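PDB 4QHR: alanine racemase from Acinetobacter baumannii, which belongs to the alanine racemase family, two-domain enzymes that pair a TIM-barrel N-terminal domain with a C-terminal domain rich in beta strands. Local coordinates for residues Val6-Gln11 against Val42-Ala47; Glu142-Leu147 against Cys154-His159. All coordinates share one frame; numbering follows the deposited sequence.

Both contacts belong to the TIM-barrel N-terminal part of the alanine racemase fold. Contact 1 comes wholly before contact 2 along the chain. Their centres lie about 34 Å apart, and their nearest atoms are about 18 Å apart, so they do not touch. Contact 1 links the end of strand 4-8, which belongs to the mixed sheet, to the short helix 42-45 that follows barrel strand 28-32. Contact 2 lies inside the barrel's own repeating pattern, where helix 139-149 packs on strand 154-157 of the parallel sheet. Contact 1 therefore joins a mixed-sheet strand to a short helix of the barrel domain, and contact 2 holds a barrel helix against its own sheet.

Contact 1 of 2, residues Val6-Gln11 against Val42-Ala47; sequences VYIDRQ and VKDCLA
Ile8 meets Asp44 and Cys45 through one methyl group, and the two residue contacts within 4.5 Å both run through Ile8 CG2. Along 6-11, Val6 and Tyr7 lead in as strand, and Tyr7 turns its side chain away from 42-47. Ile8 is the next residue, and its CB points toward 42-47. Its CG2 lies anti to the backbone N, which follows from a chi1 of -53° for CG1. Ile8 CG2 lies 4.2 Å from Cys45 SG. Ile8 CG2 is also 4.4 Å from Asp44 CB, so the aspartate meets Ile8 with its methylene. The CA atoms of Ile8 and Asp44 are 7.2 Å apart, the shortest such spacing between the segments. The Asp9 side chain points away and caps helix 10-23 at its N-cap position. Asp9 OD1 accepts a weak capping bond of 3.1 Å from Gln11 N. OD1 also accepts from Ala12 N, so one carboxylate oxygen receives two amides of the first helical turn. Within 42-47, Val42 O accepts from both Cys45 N and Leu46 N, which fits the short, weakly bonded helix. Val42 N in turn donates to Asn36 OD1. Strand 4-8 lies in the mixed sheet between strand 352-355, parallel to it, and strand 234-246, antiparallel to it. Helix 60-68 packs against Val42 and Leu46, through Glu65 and Ile66 respectively. The contact packs the point where the chain leaves the mixed sheet for helix 10-23 against the short helix after barrel strand 28-32.

Contact 2 of 2, residues Glu142-Leu147 against Cys154-His159; sequences EVIKTL and CVLAMH
Ile144 and Leu147 touch Cys154 and Leu156 with aliphatic and sulfur atoms alone, so no flat side-chain group takes part across the contact. The flat group to note is the Glu142 carbonyl, within the helix. Thr146 N comes to Glu142 O on one face of the carbonyl and Thr146 OG1 on the other. Thr146 OG1 donates to Glu142 O at 2.8 Å and is tilted 31° from the carbonyl plane. Thr146 is therefore tied back into its own helix. The axes of 142-147 and 154-157 come within 9.9 Å and run nearly antiparallel, at 165°. Cys154 SG rests against the groove between Ile144 and Leu147, which lie about one turn apart on the helix. Cys154 SG is 3.8 Å from Leu147 CB. Ile144 CG2 completes the groove, 4.4 Å from Cys154 SG. The thiol is aimed there because SG lies anti to the carbonyl carbon of Cys154 (chi1 -65°). Further along the strand, Ile144 CD1 meets Leu156 CD1 at 4.1 Å, methyl to methyl. These two side chains cross at about a right angle. Around them, Val124 of strand 122-125 touches both Ile144 and Leu147, while Phe177 and Ile180 of helix 168-184 touch Leu156. This is the helix-on-sheet packing of a beta-alpha-beta unit in a TIM barrel. All four touching residues are buried, and no hydrogen bond or charge pair crosses between the segments. This is consistent with helix and strand being held together here by van der Waals packing and the hydrophobic effect.

Contact 1 of 2, residues Val6-Gln11 against Val42-Ala47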
# COMPACT_ATOMS: atom_id res chain seq x y z
N VAL A 6 5.02 -5.94 11.25
CA VAL A 6 3.61 -5.62 11.50
C VAL A 6 3.16 -6.63 12.56
O VAL A 6 3.13 -7.84 12.28
CB VAL A 6 2.77 -5.77 10.26
CG1 VAL A 6 1.27 -5.73 10.58
CG2 VAL A 6 3.12 -4.69 9.20
N TYR A 7 2.86 -6.13 13.75
CA TYR A 7 2.43 -6.91 14.92
C TYR A 7 0.95 -6.73 15.09
O TYR A 7 0.48 -5.60 14.98
CB TYR A 7 3.07 -6.38 16.23
CG TYR A 7 4.56 -6.49 16.30
CD1 TYR A 7 5.37 -5.45 15.85
CD2 TYR A 7 5.15 -7.58 16.82
CE1 TYR A 7 6.74 -5.52 15.92
CE2 TYR A 7 6.52 -7.67 16.87
CZ TYR A 7 7.31 -6.63 16.42
OH TYR A 7 8.66 -6.69 16.48
N ILE A 8 0.26 -7.81 15.40
CA ILE A 8 -1.18 -7.81 15.59
C ILE A 8 -1.52 -8.36 16.97
O ILE A 8 -1.30 -9.56 17.23
CB ILE A 8 -1.88 -8.68 14.49
CG1 ILE A 8 -1.47 -8.28 13.08
CG2 ILE A 8 -3.40 -8.58 14.64
CD1 ILE A 8 -2.00 -6.88 12.68
N ASP A 9 -2.08 -7.52 17.84
CA ASP A 9 -2.45 -7.85 19.25
C ASP A 9 -3.86 -8.45 19.33
O ASP A 9 -4.84 -7.74 19.16
CB ASP A 9 -2.26 -6.58 20.06
CG ASP A 9 -2.70 -6.67 21.52
OD1 ASP A 9 -3.10 -7.71 22.10
OD2 ASP A 9 -2.62 -5.57 22.13
N ARG A 10 -3.92 -9.77 19.56
CA ARG A 10 -5.20 -10.56 19.63
C ARG A 10 -6.03 -10.13 20.83
O ARG A 10 -7.24 -10.07 20.79
CB ARG A 10 -4.93 -12.09 19.71
N GLN A 11 -5.40 -9.78 21.92
CA GLN A 11 -6.17 -9.35 23.11
C GLN A 11 -6.86 -8.00 22.89
O GLN A 11 -7.95 -7.75 23.39
CB GLN A 11 -5.29 -9.30 24.35
CG GLN A 11 -4.66 -10.66 24.72
CD GLN A 11 -3.63 -11.19 23.69
OE1 GLN A 11 -2.91 -10.41 23.01
NE2 GLN A 11 -3.56 -12.52 23.56
N VAL A 42 -6.51 -11.85 8.08
CA VAL A 42 -7.63 -12.70 8.56
C VAL A 42 -7.15 -13.88 9.43
O VAL A 42 -7.80 -14.19 10.42
CB VAL A 42 -8.64 -13.18 7.50
CG1 VAL A 42 -9.50 -12.01 7.04
CG2 VAL A 42 -8.00 -13.91 6.34
N LYS A 43 -6.03 -14.50 9.06
CA LYS A 43 -5.48 -15.65 9.76
C LYS A 43 -5.25 -15.28 11.22
O LYS A 43 -5.50 -16.09 12.13
CB LYS A 43 -4.12 -16.11 9.16
N ASP A 44 -4.80 -14.05 11.43
CA ASP A 44 -4.44 -13.53 12.74
C ASP A 44 -5.58 -12.92 13.53
O ASP A 44 -5.35 -12.69 14.71
CB ASP A 44 -3.28 -12.48 12.60
CG ASP A 44 -1.91 -13.13 12.33
OD1 ASP A 44 -1.67 -14.29 12.74
OD2 ASP A 44 -1.03 -12.49 11.71
N CYS A 45 -6.76 -12.64 12.92
CA CYS A 45 -7.85 -11.87 13.52
C CYS A 45 -9.18 -12.62 13.80
O CYS A 45 -9.93 -12.29 14.75
CB CYS A 45 -8.24 -10.68 12.65
SG CYS A 45 -7.00 -9.39 12.56
N LEU A 46 -9.44 -13.62 12.97
CA LEU A 46 -10.73 -14.33 13.07
C LEU A 46 -10.84 -15.03 14.43
O LEU A 46 -11.90 -14.94 15.07
CB LEU A 46 -10.89 -15.34 11.95
CG LEU A 46 -10.95 -14.82 10.52
CD1 LEU A 46 -11.05 -15.96 9.50
CD2 LEU A 46 -12.11 -13.86 10.34
N ALA A 47 -9.78 -15.70 14.89
CA ALA A 47 -9.83 -16.39 16.20
C ALA A 47 -10.11 -15.39 17.29
O ALA A 47 -10.97 -15.61 18.11
CB ALA A 47 -8.54 -17.15 16.48

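Contact 2 of 2, residues Glu142-Leu147 against Cys154-His159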
# COMPACT_ATOMS: atom_id res chain seq x y z
N GLU A 142 -41.30 -2.93 -2.63
CA GLU A 142 -41.84 -3.99 -3.45
C GLU A 142 -40.92 -5.17 -3.46
O GLU A 142 -41.39 -6.29 -3.45
CB GLU A 142 -42.12 -3.48 -4.87
CG GLU A 142 -43.07 -2.26 -4.83
CD GLU A 142 -44.35 -2.59 -4.05
OE1 GLU A 142 -45.04 -3.55 -4.51
OE2 GLU A 142 -44.67 -1.93 -3.01
N VAL A 143 -39.60 -4.91 -3.47
CA VAL A 143 -38.59 -5.97 -3.44
C VAL A 143 -38.79 -6.77 -2.16
O VAL A 143 -38.92 -7.94 -2.20
CB VAL A 143 -37.16 -5.39 -3.50
CG1 VAL A 143 -36.09 -6.44 -3.19
CG2 VAL A 143 -36.90 -4.77 -4.87
N ILE A 144 -38.81 -6.09 -1.03
CA ILE A 144 -39.01 -6.78 0.26
C ILE A 144 -40.33 -7.56 0.32
O ILE A 144 -40.33 -8.75 0.66
CB ILE A 144 -38.85 -5.79 1.39
CG1 ILE A 144 -37.38 -5.36 1.46
CG2 ILE A 144 -39.28 -6.40 2.73
CD1 ILE A 144 -37.11 -4.24 2.41
N LYS A 145 -41.42 -6.91 -0.07
CA LYS A 145 -42.71 -7.60 -0.14
C LYS A 145 -42.63 -8.85 -0.96
O LYS A 145 -43.12 -9.89 -0.52
CB LYS A 145 -43.82 -6.66 -0.60
CG LYS A 145 -44.10 -5.65 0.50
CD LYS A 145 -45.39 -4.87 0.37
CE LYS A 145 -45.48 -3.92 1.58
NZ LYS A 145 -46.85 -3.37 1.69
N THR A 146 -41.97 -8.80 -2.12
CA THR A 146 -41.86 -9.96 -2.97
C THR A 146 -41.01 -11.07 -2.36
O THR A 146 -41.37 -12.25 -2.42
CB THR A 146 -41.34 -9.54 -4.35
OG1 THR A 146 -42.22 -8.55 -4.89
CG2 THR A 146 -41.34 -10.69 -5.30
N LEU A 147 -39.89 -10.69 -1.75
CA LEU A 147 -39.03 -11.69 -1.14
C LEU A 147 -39.74 -12.39 -0.01
O LEU A 147 -39.66 -13.65 0.13
CB LEU A 147 -37.74 -11.04 -0.62
CG LEU A 147 -36.80 -10.56 -1.72
CD1 LEU A 147 -35.72 -9.64 -1.17
CD2 LEU A 147 -36.19 -11.75 -2.43
N CYS A 154 -35.80 -11.60 5.49
CA CYS A 154 -35.05 -10.41 5.05
C CYS A 154 -34.38 -9.65 6.19
O CYS A 154 -34.82 -9.71 7.37
CB CYS A 154 -36.00 -9.41 4.38
SG CYS A 154 -36.74 -9.99 2.88
N VAL A 155 -33.33 -8.91 5.85
CA VAL A 155 -32.76 -7.93 6.77
C VAL A 155 -32.70 -6.62 6.02
O VAL A 155 -32.04 -6.56 5.00
CB VAL A 155 -31.34 -8.29 7.23
CG1 VAL A 155 -30.80 -7.22 8.15
CG2 VAL A 155 -31.32 -9.64 7.88
N LEU A 156 -33.37 -5.59 6.49
CA LEU A 156 -33.26 -4.25 5.92
C LEU A 156 -31.92 -3.70 6.32
O LEU A 156 -31.64 -3.54 7.54
CB LEU A 156 -34.36 -3.35 6.45
CG LEU A 156 -34.36 -1.89 5.99
CD1 LEU A 156 -34.46 -1.81 4.47
CD2 LEU A 156 -35.54 -1.17 6.64
N ALA A 157 -31.11 -3.36 5.33
CA ALA A 157 -29.75 -2.88 5.56
C ALA A 157 -29.52 -1.49 4.95
O ALA A 157 -29.86 -1.24 3.81
CB ALA A 157 -28.72 -3.85 5.00
N MET A 158 -28.97 -0.61 5.75
CA MET A 158 -28.45 0.65 5.24
C MET A 158 -27.04 0.94 5.80
O MET A 158 -26.64 0.39 6.83
CB MET A 158 -29.37 1.74 5.67
CG MET A 158 -29.19 3.03 4.90
SD MET A 158 -30.14 4.29 5.74
CE MET A 158 -29.40 4.39 7.39
N HIS A 159 -26.31 1.81 5.09
CA HIS A 159 -25.04 2.31 5.55
C HIS A 159 -25.13 3.85 5.54
O HIS A 159 -25.64 4.45 4.61
CB HIS A 159 -23.92 1.79 4.65
CG HIS A 159 -22.54 1.88 5.26
ND1 HIS A 159 -22.24 1.39 6.52
CD2 HIS A 159 -21.39 2.40 4.78
CE1 HIS A 159 -20.96 1.61 6.78
NE2 HIS A 159 -20.42 2.22 5.74